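Local coordinates for protein exopolyphosphatase (PDB 1T6C) that probably hydrolyses the phosphoanhydride bonds of polyphosphate and guanosine pentaphosphate, as an actin-like-fold member of the Ppx/GppA phosphatase family, at residues A[132-137]-A[208-213]; A[214-219]-A[291-296]. One frame throughout, in Å; residues are numbered along the deposited sequence.

Contact 1: residues A[132-137]-A[208-213]; sequences YSLKPE and TIVGLG
Thr208 holds OG1 beside its own backbone N (chi1 -54°), which presents the hydroxyl to the carbonyl of Glu137, and Val210 sets CG1 anti to the backbone N (chi1 179°), where that methyl meets Leu134. The hydroxyl donates its proton: Thr208 OG1 lies 2.8 Å from Glu137 O, in the carbonyl plane and on a lone pair. A water accepts from Glu137 N at 2.8 Å and donates only weakly to Thr208 OG1, so the carbonyl of Glu137 is held directly and its N-H has at most a weak water-mediated link to the hydroxyl. Next to this hydrogen bond the contact is apolar. Pro136 CB rests against the other branch of the threonine, 3.9 Å from Thr208 CG2, and less closely on Val210 CG2. Leu134 crosses Val210 obliquely, its CD1 3.8 Å from Val210 CG1. Pro136 CB thus lies against one methyl of each beta-branched residue. Val130, on helix 119-133, also touches both Pro136 and Val210. The case illustrates how a helix-to-strand turn packs against the parallel central strands of a mixed sheet: residues 134-137 leave helix 119-133, lead into strand 139-146 and cover its neighbour 208-212 in an actin-like domain.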
loop_
_atom_site.group_PDB
_atom_site.type_symbol
_atom_site.label_atom_id
_atom_site.label_comp_id
_atom_site.label_asym_id
_atom_site.label_seq_id
_atom_site.Cartn_x
_atom_site.Cartn_y
_atom_site.Cartn_z
ATOM N N TYR A 132 -4.079 -7.341 13.229
ATOM C CA TYR A 132 -4.415 -6.521 14.368
ATOM C C TYR A 132 -5.724 -5.757 14.178
ATOM O O TYR A 132 -6.608 -5.777 15.036
ATOM C CB TYR A 132 -3.279 -5.536 14.662
ATOM C CG TYR A 132 -3.684 -4.569 15.716
ATOM C CD1 TYR A 132 -3.684 -4.948 17.048
ATOM C CD2 TYR A 132 -4.140 -3.288 15.400
ATOM C CE1 TYR A 132 -4.092 -4.080 18.019
ATOM C CE2 TYR A 132 -4.573 -2.409 16.389
ATOM C CZ TYR A 132 -4.556 -2.839 17.694
ATOM O OH TYR A 132 -4.967 -2.033 18.713
ATOM N N SER A 133 -5.856 -5.062 13.053
ATOM C CA SER A 133 -6.941 -4.097 12.878
ATOM C C SER A 133 -8.263 -4.642 12.404
ATOM O O SER A 133 -9.284 -3.928 12.507
ATOM C CB SER A 133 -6.506 -2.981 11.931
ATOM O OG SER A 133 -6.408 -3.434 10.611
ATOM N N LEU A 134 -8.273 -5.880 11.906
ATOM C CA LEU A 134 -9.501 -6.524 11.423
ATOM C C LEU A 134 -9.745 -7.910 12.002
ATOM O O LEU A 134 -10.894 -8.364 12.012
ATOM C CB LEU A 134 -9.506 -6.629 9.894
ATOM C CG LEU A 134 -9.744 -5.304 9.143
ATOM C CD1 LEU A 134 -9.534 -5.547 7.645
ATOM C CD2 LEU A 134 -11.135 -4.738 9.416
ATOM N N LYS A 135 -8.685 -8.576 12.420
ATOM C CA LYS A 135 -8.765 -9.951 12.970
ATOM C C LYS A 135 -9.608 -10.868 12.077
ATOM O O LYS A 135 -10.555 -11.497 12.539
ATOM C CB LYS A 135 -9.272 -9.910 14.437
ATOM C CG LYS A 135 -8.347 -9.086 15.350
ATOM C CD LYS A 135 -8.819 -8.882 16.808
ATOM C CE LYS A 135 -8.424 -7.460 17.337
ATOM N NZ LYS A 135 -6.935 -7.115 17.402
ATOM N N PRO A 136 -9.292 -10.954 10.791
ATOM C CA PRO A 136 -10.094 -11.769 9.874
ATOM C C PRO A 136 -10.006 -13.250 10.272
ATOM O O PRO A 136 -8.974 -13.712 10.751
ATOM C CB PRO A 136 -9.426 -11.532 8.522
ATOM C CG PRO A 136 -8.050 -11.175 8.872
ATOM C CD PRO A 136 -8.147 -10.333 10.096
ATOM N N GLU A 137 -11.093 -13.971 10.032
ATOM C CA GLU A 137 -11.200 -15.364 10.446
ATOM C C GLU A 137 -10.802 -16.355 9.382
ATOM O O GLU A 137 -10.887 -16.110 8.177
ATOM C CB GLU A 137 -12.643 -15.659 10.845
ATOM C CG GLU A 137 -13.047 -15.058 12.166
ATOM C CD GLU A 137 -14.461 -15.433 12.542
ATOM O OE1 GLU A 137 -15.370 -15.266 11.697
ATOM O OE2 GLU A 137 -14.663 -15.900 13.679
ATOM N N THR A 208 -11.331 -15.779 3.848
ATOM C CA THR A 208 -11.491 -14.335 3.918
ATOM C C THR A 208 -10.424 -13.676 3.050
ATOM O O THR A 208 -9.247 -13.950 3.204
ATOM C CB THR A 208 -11.291 -13.815 5.359
ATOM O OG1 THR A 208 -12.151 -14.504 6.279
ATOM C CG2 THR A 208 -11.653 -12.302 5.471
ATOM N N ILE A 209 -10.866 -12.786 2.178
ATOM C CA ILE A 209 -9.997 -11.887 1.430
ATOM C C ILE A 209 -10.100 -10.491 2.008
ATOM O O ILE A 209 -11.188 -9.958 2.191
ATOM C CB ILE A 209 -10.365 -11.872 -0.060
ATOM C CG1 ILE A 209 -10.099 -13.257 -0.665
ATOM C CG2 ILE A 209 -9.550 -10.806 -0.772
ATOM C CD1 ILE A 209 -10.510 -13.389 -2.116
ATOM N N VAL A 210 -8.944 -9.866 2.246
ATOM C CA VAL A 210 -8.894 -8.498 2.711
ATOM C C VAL A 210 -8.152 -7.693 1.674
ATOM O O VAL A 210 -7.051 -8.077 1.277
ATOM C CB VAL A 210 -8.128 -8.374 4.032
ATOM C CG1 VAL A 210 -8.055 -6.948 4.489
ATOM C CG2 VAL A 210 -8.793 -9.213 5.113
ATOM N N GLY A 211 -8.775 -6.611 1.224
ATOM C CA GLY A 211 -8.172 -5.745 0.227
ATOM C C GLY A 211 -7.606 -4.462 0.828
ATOM O O GLY A 211 -8.223 -3.818 1.658
ATOM N N LEU A 212 -6.418 -4.101 0.371
ATOM C CA LEU A 212 -5.668 -2.881 0.809
ATOM C C LEU A 212 -5.231 -2.018 -0.343
ATOM O O LEU A 212 -5.000 -2.514 -1.447
ATOM C CB LEU A 212 -4.370 -3.263 1.559
ATOM C CG LEU A 212 -4.423 -3.854 2.965
ATOM C CD1 LEU A 212 -5.377 -5.042 3.099
ATOM C CD2 LEU A 212 -3.064 -4.265 3.395
ATOM N N GLY A 213 -4.998 -0.736 -0.025
ATOM C CA GLY A 213 -4.419 0.231 -0.944
ATOM C C GLY A 213 -5.395 1.304 -1.350
ATOM O O GLY A 213 -6.589 1.263 -1.025
HETATM O O HOH W 1 -13.342 -12.643 8.966
#

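Contact 2: residues A[214-219]-A[291-296]; sequences GTITTL and DCLIVS
In this actin-like domain, the helix that follows strand 208-212 lies across the neighbouring strand in the sheet, 292-296: Ile216 and Thr217, in the first turn of helix 214-223, meet Leu293 and Val295. The short axes pass 8.3 Å apart and their directions make an angle of 103°, so this segment runs nearly crosswise over the strand, and within it Ile216 and Thr217 make the contact. Ile216 puts CG1 anti to its backbone N (chi1 -157°), and this one methylene serves two partners. Ile216 CG1 sits 4.0 Å from Val295 CG2, the two side chains sliding past each other in opposite directions. Ile216 CG1 is also 4.1 Å from Leu293 CD1, these side chains reaching toward each other tip to tip. Thr217 crosses Val295 with its methyl, CG2 being 3.9 Å from Val295 CG1. The same methyl reaches the backbone, Thr217 CG2 lying 3.6 Å from Ser296 O. Thr217 OG1 is hydrogen-bonded to the carbonyl of Gly213, the N-cap residue. Thr218 repeats that pattern one residue on: Thr218 OG1 donates to Gly214 O at 2.7 Å, with a C=O...O angle of 163°, and Thr218 N binds the same oxygen, which two donors therefore grip. Phe281 of helix 274-288 touches both Ile216 and Leu293, and Leu239 of strand 238-240 packs on Ile216 and Val295. The side chain of Ile216 is about 11 Å from the bound calcium ion. Chemically, the interface is largely hydrocarbon, apart from the Thr217 methyl lying on the carbonyl oxygen of Ser296: the threonine turns its hydroxyl back to the start of the helix, and with no hydrogen bond between the two segments, cohesion probably comes mainly from burying hydrocarbon.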
loop_
_atom_site.group_PDB
_atom_site.type_symbol
_atom_site.label_atom_id
_atom_site.label_comp_id
_atom_site.label_asym_id
_atom_site.label_seq_id
_atom_site.Cartn_x
_atom_site.Cartn_y
_atom_site.Cartn_z
ATOM N N GLY A 214 -4.876 2.236 -2.153
ATOM C CA GLY A 214 -5.601 3.416 -2.568
ATOM C C GLY A 214 -6.787 3.167 -3.460
ATOM O O GLY A 214 -7.801 3.879 -3.400
ATOM N N THR A 215 -6.688 2.147 -4.303
ATOM C CA THR A 215 -7.813 1.802 -5.144
ATOM C C THR A 215 -9.008 1.323 -4.316
ATOM O O THR A 215 -10.112 1.837 -4.461
ATOM C CB THR A 215 -7.424 0.724 -6.173
ATOM O OG1 THR A 215 -6.354 1.216 -7.018
ATOM C CG2 THR A 215 -8.627 0.457 -7.064
ATOM N N ILE A 216 -8.774 0.323 -3.484
ATOM C CA ILE A 216 -9.891 -0.328 -2.792
ATOM C C ILE A 216 -10.533 0.555 -1.702
ATOM O O ILE A 216 -11.754 0.509 -1.483
ATOM C CB ILE A 216 -9.472 -1.729 -2.299
ATOM C CG1 ILE A 216 -10.713 -2.608 -2.103
ATOM C CG2 ILE A 216 -8.600 -1.625 -1.082
ATOM C CD1 ILE A 216 -11.363 -3.068 -3.395
ATOM N N THR A 217 -9.753 1.409 -1.045
ATOM C CA THR A 217 -10.335 2.305 -0.060
ATOM C C THR A 217 -11.126 3.403 -0.764
ATOM O O THR A 217 -12.150 3.833 -0.266
ATOM C CB THR A 217 -9.297 2.942 0.896
ATOM O OG1 THR A 217 -8.215 3.538 0.159
ATOM C CG2 THR A 217 -8.661 1.876 1.788
ATOM N N THR A 218 -10.652 3.872 -1.913
ATOM C CA THR A 218 -11.446 4.816 -2.708
ATOM C C THR A 218 -12.736 4.183 -3.159
ATOM O O THR A 218 -13.787 4.804 -3.051
ATOM C CB THR A 218 -10.653 5.308 -3.901
ATOM O OG1 THR A 218 -9.493 6.014 -3.434
ATOM C CG2 THR A 218 -11.466 6.297 -4.707
ATOM N N LEU A 219 -12.684 2.920 -3.597
ATOM C CA LEU A 219 -13.898 2.203 -3.998
ATOM C C LEU A 219 -14.894 2.079 -2.858
ATOM O O LEU A 219 -16.088 2.333 -3.033
ATOM C CB LEU A 219 -13.543 0.817 -4.542
ATOM C CG LEU A 219 -13.476 0.511 -6.014
ATOM C CD1 LEU A 219 -13.774 -0.957 -6.195
ATOM C CD2 LEU A 219 -14.406 1.336 -6.879
ATOM N N ASP A 291 -17.076 -14.221 -3.110
ATOM C CA ASP A 291 -18.073 -13.251 -3.490
ATOM C C ASP A 291 -17.817 -11.860 -2.919
ATOM O O ASP A 291 -18.503 -10.927 -3.286
ATOM C CB ASP A 291 -19.452 -13.706 -3.058
ATOM C CG ASP A 291 -19.970 -14.873 -3.881
ATOM O OD1 ASP A 291 -19.572 -15.061 -5.065
ATOM O OD2 ASP A 291 -20.789 -15.653 -3.380
ATOM N N CYS A 292 -16.877 -11.739 -1.989
ATOM C CA CYS A 292 -16.624 -10.431 -1.371
ATOM C C CYS A 292 -15.261 -10.365 -0.713
ATOM O O CYS A 292 -14.600 -11.387 -0.477
ATOM C CB CYS A 292 -17.686 -10.088 -0.349
ATOM S SG CYS A 292 -17.579 -11.073 1.137
ATOM N N LEU A 293 -14.868 -9.142 -0.395
ATOM C CA LEU A 293 -13.690 -8.885 0.384
ATOM C C LEU A 293 -14.005 -7.827 1.441
ATOM O O LEU A 293 -15.026 -7.139 1.355
ATOM C CB LEU A 293 -12.529 -8.434 -0.487
ATOM C CG LEU A 293 -12.707 -7.172 -1.335
ATOM C CD1 LEU A 293 -12.619 -5.872 -0.518
ATOM C CD2 LEU A 293 -11.653 -7.166 -2.469
ATOM N N ILE A 294 -13.133 -7.733 2.424
ATOM C CA ILE A 294 -13.182 -6.732 3.478
ATOM C C ILE A 294 -12.078 -5.713 3.217
ATOM O O ILE A 294 -10.977 -6.091 2.860
ATOM C CB ILE A 294 -12.981 -7.400 4.893
ATOM C CG1 ILE A 294 -13.940 -8.573 5.076
ATOM C CG2 ILE A 294 -13.200 -6.381 6.024
ATOM C CD1 ILE A 294 -13.705 -9.378 6.353
ATOM N N VAL A 295 -12.394 -4.439 3.401
ATOM C CA VAL A 295 -11.447 -3.344 3.145
ATOM C C VAL A 295 -10.686 -3.012 4.408
ATOM O O VAL A 295 -11.244 -2.883 5.477
ATOM C CB VAL A 295 -12.196 -2.108 2.580
ATOM C CG1 VAL A 295 -11.246 -0.933 2.341
ATOM C CG2 VAL A 295 -12.911 -2.506 1.276
ATOM N N SER A 296 -9.368 -2.843 4.266
ATOM C CA SER A 296 -8.535 -2.317 5.341
ATOM C C SER A 296 -7.969 -0.958 4.974
ATOM O O SER A 296 -7.439 -0.777 3.885
ATOM C CB SER A 296 -7.363 -3.264 5.617
ATOM O OG SER A 296 -6.551 -2.705 6.634
#

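How the contacts relate
From the N terminus, contact 1 comes first: residues 132-137 meet 208-213 after a loop of 70 residues that contains the three antiparallel strands 139-146, 149-156 and 159-166. Contact 2 opens with the very next residue, 214, and closes at 291-296 after a largely helical loop, so the two stand in series, neither nesting nor crossing. Strands 208-212 and 292-296 are parallel neighbours, joined by probable hydrogen bonds from Gly211 N to Ile294 O and from Ile294 N to Ile209 O. Contact 1 covers one face of this pair and contact 2 the other, tying a helix-to-strand turn and a helix start to the same sheet.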